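Local coordinates for protein 3-hydroxyacyl-CoA dehydrogenase (Burkholderia thailandensis, PDB 4XGN) that binds NAD and probably uses it to oxidise the hydroxyl of 3-hydroxyacyl-CoA substrates to a keto group, at residues A27-A30 with R31-E35; A67-E70 with D71-A75; A164-A167 with A168-G172. All blocks are in the same frame, centred on the assembly; numbering follows the deposited sequence.

Contact 1. Residues A27-A30 with R31-E35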
loop_
_atom_site.group_PDB
_atom_site.type_symbol
_atom_site.label_atom_id
_atom_site.label_comp_id
_atom_site.label_asym_id
_atom_site.label_seq_id
_atom_site.Cartn_x
_atom_site.Cartn_y
_atom_site.Cartn_z
ATOM N N ALA A 27 17.998 17.598 14.348
ATOM C CA ALA A 27 19.338 18.173 14.536
ATOM C C ALA A 27 20.230 17.815 13.340
ATOM O O ALA A 27 20.915 18.670 12.763
ATOM C CB ALA A 27 19.983 17.711 15.823
ATOM N N GLY A 28 20.198 16.544 12.917
ATOM C CA GLY A 28 21.005 16.113 11.787
ATOM C C GLY A 28 20.602 16.828 10.510
ATOM O O GLY A 28 21.462 17.227 9.702
ATOM N N THR A 29 19.295 17.040 10.358
ATOM C CA THR A 29 18.766 17.796 9.235
ATOM C C THR A 29 19.267 19.244 9.232
ATOM O O THR A 29 19.708 19.769 8.206
ATOM C CB THR A 29 17.226 17.748 9.201
ATOM O OG1 THR A 29 16.815 16.370 9.074
ATOM C CG2 THR A 29 16.677 18.481 7.978
ATOM N N ALA A 30 19.178 19.864 10.393
ATOM C CA ALA A 30 19.645 21.224 10.607
ATOM C C ALA A 30 21.098 21.370 10.216
ATOM O O ALA A 30 21.460 22.333 9.542
ATOM C CB ALA A 30 19.424 21.642 12.064
ATOM N N ARG A 31 21.931 20.419 10.624
ATOM C CA ARG A 31 23.340 20.455 10.339
ATOM C C ARG A 31 23.582 20.394 8.849
ATOM O O ARG A 31 24.359 21.204 8.301
ATOM C CB ARG A 31 24.095 19.338 11.040
ATOM C CG ARG A 31 24.137 19.457 12.541
ATOM C CD ARG A 31 24.909 18.280 13.125
ATOM N NE ARG A 31 24.823 18.288 14.565
ATOM C CZ ARG A 31 25.514 19.055 15.373
ATOM N NH1 ARG A 31 26.406 19.938 14.913
ATOM N NH2 ARG A 31 25.300 18.938 16.672
ATOM N N LEU A 32 22.924 19.448 8.182
ATOM C CA LEU A 32 23.180 19.227 6.776
ATOM C C LEU A 32 22.724 20.420 5.959
ATOM O O LEU A 32 23.445 20.823 5.037
ATOM C CB LEU A 32 22.527 17.918 6.279
ATOM C CG LEU A 32 22.758 17.569 4.805
ATOM C CD1 LEU A 32 22.670 16.070 4.607
ATOM C CD2 LEU A 32 21.699 18.119 3.866
ATOM N N LEU A 33 21.556 20.975 6.287
ATOM C CA LEU A 33 21.006 22.132 5.574
ATOM C C LEU A 33 21.871 23.361 5.778
ATOM O O LEU A 33 22.109 24.125 4.815
ATOM C CB LEU A 33 19.568 22.409 5.955
ATOM C CG LEU A 33 18.579 21.319 5.483
ATOM C CD1 LEU A 33 17.182 21.578 6.009
ATOM C CD2 LEU A 33 18.521 21.146 3.969
ATOM N N THR A 34 22.397 23.518 6.985
ATOM C CA THR A 34 23.318 24.617 7.274
ATOM C C THR A 34 24.624 24.465 6.469
ATOM O O THR A 34 25.179 25.485 5.971
ATOM C CB THR A 34 23.624 24.712 8.780
ATOM O OG1 THR A 34 22.428 25.001 9.516
ATOM C CG2 THR A 34 24.632 25.820 9.042
ATOM N N GLU A 35 25.143 23.246 6.399
ATOM C CA GLU A 35 26.406 22.987 5.745
ATOM C C GLU A 35 26.262 23.287 4.273
ATOM O O GLU A 35 27.237 23.714 3.658
ATOM C CB GLU A 35 26.872 21.546 5.957
#
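Arg31 lays the aliphatic part of its side chain beside the carbonyl oxygen of Ala27, one turn earlier, and its path is the one to trace. Arg31 CB is near two carbonyl oxygens of the previous turn, 3.6 Å from Gly28 O and slightly farther from Ala27 O. Arg31 CG is then laid against Ala27 O at 3.3 Å, because the first torsion (chi1 -67°) keeps it beside the backbone N. Arg31 N itself donates to Ala27 O at 2.9 Å. From CG to NE the chain is extended. Arg31 CD passes Ala27 O at 4.0 Å, and the guanidinium goes on to helix 47-57, where NH1 forms a salt bridge with Glu56.

Two residues on, Leu33 hydrogen-bonds through its N to Thr29 O. Leu33 CD1 reaches Thr29 CG2 at 3.7 Å, the two side chains running side by side in the same direction, towards strand 15-19 and helix 228-240. Thr29 keeps its hydroxyl for Leu25 O, leaving the methyl to meet the leucine.

Thr34 bonds twice to Ala30, one turn back. Thr34 OG1 donates to Ala30 O at 2.8 Å and Thr34 N donates to the same oxygen at 3.0 Å, the two arriving from opposite faces of the carbonyl plane.

This helix, 24-35, is the crossover of the beta-alpha-beta unit that opens the Rossmann fold, between strands 15-19 and 39-44. With the arginine charge paired to Glu56 and both threonine hydroxyls bonded to carbonyls of their own helix, Thr29 and Thr34 can probably pack against neighbouring elements at little polar cost.

Contact 2. Residues A67-E70 with D71-A75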
loop_
_atom_site.group_PDB
_atom_site.type_symbol
_atom_site.label_atom_id
_atom_site.label_comp_id
_atom_site.label_asym_id
_atom_site.label_seq_id
_atom_site.Cartn_x
_atom_site.Cartn_y
_atom_site.Cartn_z
ATOM N N ALA A 67 1.968 21.424 19.207
ATOM C CA ALA A 67 0.529 21.328 19.408
ATOM C C ALA A 67 -0.170 22.647 19.669
ATOM O O ALA A 67 -1.401 22.674 19.707
ATOM C CB ALA A 67 0.181 20.321 20.495
ATOM N N ARG A 68 0.576 23.720 19.883
ATOM C CA ARG A 68 -0.022 25.025 20.216
ATOM C C ARG A 68 -0.041 25.936 19.007
ATOM O O ARG A 68 1.041 26.125 18.351
ATOM C CB ARG A 68 0.758 25.710 21.341
ATOM C CG ARG A 68 0.549 25.093 22.716
ATOM C CD ARG A 68 1.165 25.884 23.900
ATOM N NE ARG A 68 1.371 27.381 23.826
ATOM C CZ ARG A 68 0.560 28.309 24.362
ATOM N NH1 ARG A 68 -0.552 27.980 24.961
ATOM N NH2 ARG A 68 0.824 29.601 24.225
ATOM N N GLU A 69 -1.188 26.524 18.710
ATOM C CA GLU A 69 -1.255 27.481 17.615
ATOM C C GLU A 69 -0.258 28.641 17.780
ATOM O O GLU A 69 0.408 29.038 16.818
ATOM C CB GLU A 69 -2.641 28.103 17.534
ATOM C CG GLU A 69 -2.759 29.211 16.507
ATOM C CD GLU A 69 -4.206 29.470 16.188
ATOM O OE1 GLU A 69 -4.824 30.182 16.981
ATOM O OE2 GLU A 69 -4.722 28.929 15.201
ATOM N N GLU A 70 -0.198 29.220 18.974
ATOM C CA GLU A 70 0.696 30.404 19.159
ATOM C C GLU A 70 2.164 30.068 18.930
ATOM O O GLU A 70 2.901 30.920 18.423
ATOM C CB GLU A 70 0.486 31.112 20.507
ATOM C CG GLU A 70 -0.855 31.865 20.569
ATOM C CD GLU A 70 -2.051 30.958 20.853
ATOM O OE1 GLU A 70 -1.838 29.717 21.028
ATOM O OE2 GLU A 70 -3.221 31.499 20.961
ATOM N N ASP A 71 2.566 28.838 19.277
ATOM C CA ASP A 71 3.938 28.412 19.093
ATOM C C ASP A 71 4.268 28.209 17.629
ATOM O O ASP A 71 5.358 28.581 17.171
ATOM C CB ASP A 71 4.234 27.168 19.893
ATOM C CG ASP A 71 4.247 27.426 21.413
ATOM O OD1 ASP A 71 3.866 28.549 21.850
ATOM O OD2 ASP A 71 4.634 26.539 22.196
ATOM N N ALA A 72 3.348 27.576 16.907
ATOM C CA ALA A 72 3.519 27.449 15.455
ATOM C C ALA A 72 3.685 28.814 14.832
ATOM O O ALA A 72 4.566 29.022 13.972
ATOM C CB ALA A 72 2.336 26.673 14.798
ATOM N N GLN A 73 2.828 29.745 15.231
ATOM C CA GLN A 73 2.868 31.106 14.670
ATOM C C GLN A 73 4.187 31.791 14.949
ATOM O O GLN A 73 4.766 32.408 14.057
ATOM C CB GLN A 73 1.688 31.949 15.166
ATOM C CG GLN A 73 0.344 31.468 14.627
ATOM C CD GLN A 73 -0.861 32.108 15.300
ATOM O OE1 GLN A 73 -0.821 32.537 16.474
ATOM N NE2 GLN A 73 -1.959 32.139 14.579
ATOM N N ALA A 74 4.684 31.665 16.174
ATOM C CA ALA A 74 5.978 32.260 16.528
ATOM C C ALA A 74 7.119 31.665 15.736
ATOM O O ALA A 74 7.974 32.424 15.243
ATOM C CB ALA A 74 6.232 32.120 18.041
ATOM N N ALA A 75 7.076 30.342 15.513
ATOM C CA ALA A 75 8.172 29.661 14.855
ATOM C C ALA A 75 8.174 30.073 13.398
ATOM O O ALA A 75 9.231 30.397 12.853
ATOM C CB ALA A 75 8.081 28.140 15.000
HETATM O O HOH W 1 4.148 30.220 24.054
HETATM O O HOH W 2 -4.252 33.074 16.623
#
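The N-terminal turn of helix 69-82, in the Rossmann fold of this short-chain dehydrogenase, begins with Arg68 at the N-cap position and brings its side chain over to Asp71. The carbonyl of Arg68 starts the helical bonding: Ala72 N donates to Arg68 O at 3.1 Å in a nearly straight bond, while Asp71 N makes a weak one to the same oxygen.

The side chains form a long salt bridge. Arg68 NE points its hydrogen almost straight at Asp71 OD1, but across 3.4 Å, so the bond is weak. The carboxylate meets the edge of the guanidinium with the two planes 67° apart, far from a flat two-pronged pairing. An unusual third torsion (chi3 27°) bends the arginine chain and brings NE round to the acid. A water donates to Asp71 OD1 at 2.8 Å and accepts a weak bond from Arg68 NH2. Asp71 OD2 is held from elsewhere, by Asp65 N and Arg63, which tie this turn to the end of strand 60-63 and the loop that follows it.

On another side of the helix, Glu69 and Gln73 are one turn apart, their carboxylate and amide planes within 13° of parallel. Glu69 CG touches Gln73 NE2 at 3.6 Å, and Glu69 OE2 forms a salt bridge with Arg128 on helix 109-135. A second water bridges the two ends, donating to Glu69 OE1 at 3.0 Å and accepting from Gln73 NE2 at 3.2 Å.

Contact 3. Residues A164-A167 with A168-G172. With NAD (nicotinamide-adenine-dinucleotide), chain I; EDO (1,2-ethanediol), chain J.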
loop_
_atom_site.group_PDB
_atom_site.type_symbol
_atom_site.label_atom_id
_atom_site.label_comp_id
_atom_site.label_asym_id
_atom_site.label_seq_id
_atom_site.Cartn_x
_atom_site.Cartn_y
_atom_site.Cartn_z
ATOM N N ALA A 164 0.240 0.793 19.076
ATOM C CA ALA A 164 -1.021 1.264 18.506
ATOM C C ALA A 164 -1.119 2.792 18.401
ATOM O O ALA A 164 -1.448 3.330 17.330
ATOM C CB ALA A 164 -2.186 0.706 19.255
ATOM N N ALA A 165 -0.751 3.495 19.466
ATOM C CA ALA A 165 -0.800 4.958 19.437
ATOM C C ALA A 165 0.190 5.568 18.440
ATOM O O ALA A 165 -0.186 6.402 17.624
ATOM C CB ALA A 165 -0.542 5.553 20.799
ATOM N N TYR A 166 1.434 5.123 18.505
ATOM C CA TYR A 166 2.479 5.616 17.605
ATOM C C TYR A 166 2.141 5.298 16.145
ATOM O O TYR A 166 2.165 6.172 15.302
ATOM C CB TYR A 166 3.793 4.988 17.994
ATOM C CG TYR A 166 4.995 5.547 17.268
ATOM C CD1 TYR A 166 5.409 6.841 17.478
ATOM C CD2 TYR A 166 5.753 4.746 16.460
ATOM C CE1 TYR A 166 6.535 7.339 16.862
ATOM C CE2 TYR A 166 6.876 5.235 15.814
ATOM C CZ TYR A 166 7.283 6.528 16.053
ATOM O OH TYR A 166 8.429 7.058 15.463
ATOM N N ALA A 167 1.723 4.063 15.896
ATOM C CA ALA A 167 1.348 3.674 14.550
ATOM C C ALA A 167 0.161 4.476 14.031
ATOM O O ALA A 167 0.173 4.965 12.902
ATOM C CB ALA A 167 1.013 2.202 14.506
ATOM N N ALA A 168 -0.857 4.663 14.868
ATOM C CA ALA A 168 -1.978 5.522 14.458
ATOM C C ALA A 168 -1.533 6.910 14.057
ATOM O O ALA A 168 -1.934 7.422 13.048
ATOM C CB ALA A 168 -3.021 5.614 15.550
ATOM N N SER A 169 -0.705 7.518 14.891
ATOM C CA SER A 169 -0.228 8.826 14.620
ATOM C C SER A 169 0.588 8.932 13.361
ATOM O O SER A 169 0.416 9.875 12.603
ATOM C CB SER A 169 0.531 9.397 15.831
ATOM O OG SER A 169 1.858 8.878 15.937
ATOM N N LYS A 170 1.463 7.977 13.129
ATOM C CA LYS A 170 2.343 8.034 11.985
ATOM C C LYS A 170 1.632 7.621 10.683
ATOM O O LYS A 170 1.922 8.142 9.617
ATOM C CB LYS A 170 3.581 7.192 12.264
ATOM C CG LYS A 170 4.406 7.691 13.419
ATOM C CD LYS A 170 4.796 9.114 13.265
ATOM C CE LYS A 170 5.983 9.454 14.130
ATOM N NZ LYS A 170 6.653 10.682 13.715
ATOM N N ALA A 171 0.677 6.709 10.765
ATOM C CA ALA A 171 -0.178 6.420 9.592
ATOM C C ALA A 171 -1.027 7.624 9.223
ATOM O O ALA A 171 -1.268 7.881 8.047
ATOM C CB ALA A 171 -1.083 5.234 9.918
ATOM N N GLY A 172 -1.508 8.352 10.221
ATOM C CA GLY A 172 -2.193 9.638 9.973
ATOM C C GLY A 172 -1.341 10.639 9.175
ATOM O O GLY A 172 -1.774 11.230 8.172
HETATM P PA NAD I . 14.450 12.713 19.386
HETATM O O1A NAD I . 13.754 12.366 20.654
HETATM O O2A NAD I . 15.947 12.675 19.382
HETATM O O5B NAD I . 13.979 14.147 18.847
HETATM C C5B NAD I . 12.629 14.551 18.916
HETATM C C4B NAD I . 12.574 16.057 19.224
HETATM O O4B NAD I . 11.262 16.299 19.277
HETATM C C3B NAD I . 13.134 16.375 20.634
HETATM O O3B NAD I . 14.185 17.284 20.640
HETATM C C2B NAD I . 11.835 16.826 21.325
HETATM O O2B NAD I . 12.133 17.703 22.472
HETATM C C1B NAD I . 11.058 17.330 20.370
HETATM N N9A NAD I . 9.669 17.319 20.711
HETATM C C8A NAD I . 8.928 16.346 21.330
HETATM N N7A NAD I . 7.644 16.795 21.523
HETATM C C5A NAD I . 7.632 18.010 20.993
HETATM C C6A NAD I . 6.615 18.922 20.880
HETATM N N6A NAD I . 5.278 18.837 21.370
HETATM N N1A NAD I . 6.862 20.099 20.284
HETATM C C2A NAD I . 8.102 20.405 19.790
HETATM N N3A NAD I . 9.115 19.493 19.881
HETATM C C4A NAD I . 8.847 18.326 20.504
HETATM O O3 NAD I . 13.873 11.576 18.409
HETATM P PN NAD I . 14.153 11.476 16.807
HETATM O O1N NAD I . 14.613 10.075 16.574
HETATM O O2N NAD I . 15.069 12.546 16.235
HETATM O O5D NAD I . 12.664 11.643 16.191
HETATM C C5D NAD I . 12.388 12.494 15.081
HETATM C C4D NAD I . 11.191 12.068 14.320
HETATM O O4D NAD I . 11.528 10.878 13.739
HETATM C C3D NAD I . 9.974 11.780 15.234
HETATM O O3D NAD I . 8.805 12.144 14.640
HETATM C C2D NAD I . 10.107 10.237 15.371
HETATM O O2D NAD I . 8.812 9.626 15.821
HETATM C C1D NAD I . 10.447 9.844 14.161
HETATM N N1N NAD I . 11.083 8.543 13.989
HETATM C C2N NAD I . 12.217 8.159 14.667
HETATM C C3N NAD I . 12.798 6.912 14.480
HETATM C C7N NAD I . 14.003 6.439 15.237
HETATM O O7N NAD I . 14.302 5.268 15.193
HETATM N N7N NAD I . 14.809 7.358 15.960
HETATM C C4N NAD I . 12.205 6.037 13.545
HETATM C C5N NAD I . 11.096 6.432 12.840
HETATM C C6N NAD I . 10.542 7.676 13.052
HETATM C C1 EDO J . 10.338 4.426 17.021
HETATM O O1 EDO J . 10.089 4.955 15.699
HETATM C C2 EDO J . 11.852 4.393 17.327
HETATM O O2 EDO J . 12.557 3.494 16.442
#
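Tyr166 and Lys170, one helical turn apart, send their side chains the same way off helix 164-184 and cross at an angle, the lysine chain running across one face of the phenol ring. Lys170 CG lies over the ring centre, 4.0 Å from the Tyr166 centroid and 10° off the normal, a CH-pi contact. Farther out, Lys170 CE comes to 3.5 Å from Tyr166 CE1. A bend at the second torsion (chi2 -55°) turns the lysine chain to follow the ring outward, so that Lys170 NZ and Tyr166 OH arrive at the same ribose.

Tyr166 OH is hydrogen-bonded to NAD O2D at 2.6 Å, and that oxygen lies in the plane of the ring, at its edge. A 1,2-ethanediol, probably from the crystallisation liquor, hydrogen-bonds through O1 to Tyr166 OH at 2.7 Å. Lys170 NZ donates to NAD O3D at 2.8 Å and more weakly to O2D, and it also bonds to Thr151 O. This is the Tyr-X-X-X-Lys motif of short-chain dehydrogenases; in relatives the tyrosine serves as the catalytic acid-base and the lysine holds the nicotinamide ribose, consistent with the positions here.

Behind the pair, Tyr166 O accepts from both Lys170 N and Ser169 OG, the latter at 2.8 Å. The serine hydroxyl stands between its own backbone N and carbonyl carbon (chi1 78°), which turns it back to Tyr166 O, and Asn119 of helix 109-135 is its second partner. Elsewhere on the helix, Ala168 packs on Met176 of a second subunit, and Ala171 on Ala171 of that chain.

Overall arrangement
From the N terminus the contacts come in series, each within one helix or, for contact 2, its N-terminal cap, so none closes a long loop and none nests in or crosses another. Contact 1 lies on helix 24-35, which connects strands 15-19 and 39-44 of the parallel sheet; contact 2 opens helix 69-82, after edge strand 60-63; contact 3 begins helix 164-184, after strand 146-151 and the short helix 155-158. The centre of contact 2 is about 22 Å from the centres of both others. Contacts 1 and 3 lie on opposite sides of the chain centre, their own centres about 27 Å apart. Helix 109-135 borders contacts 2 and 3, while the NAD is gripped directly by contact 3.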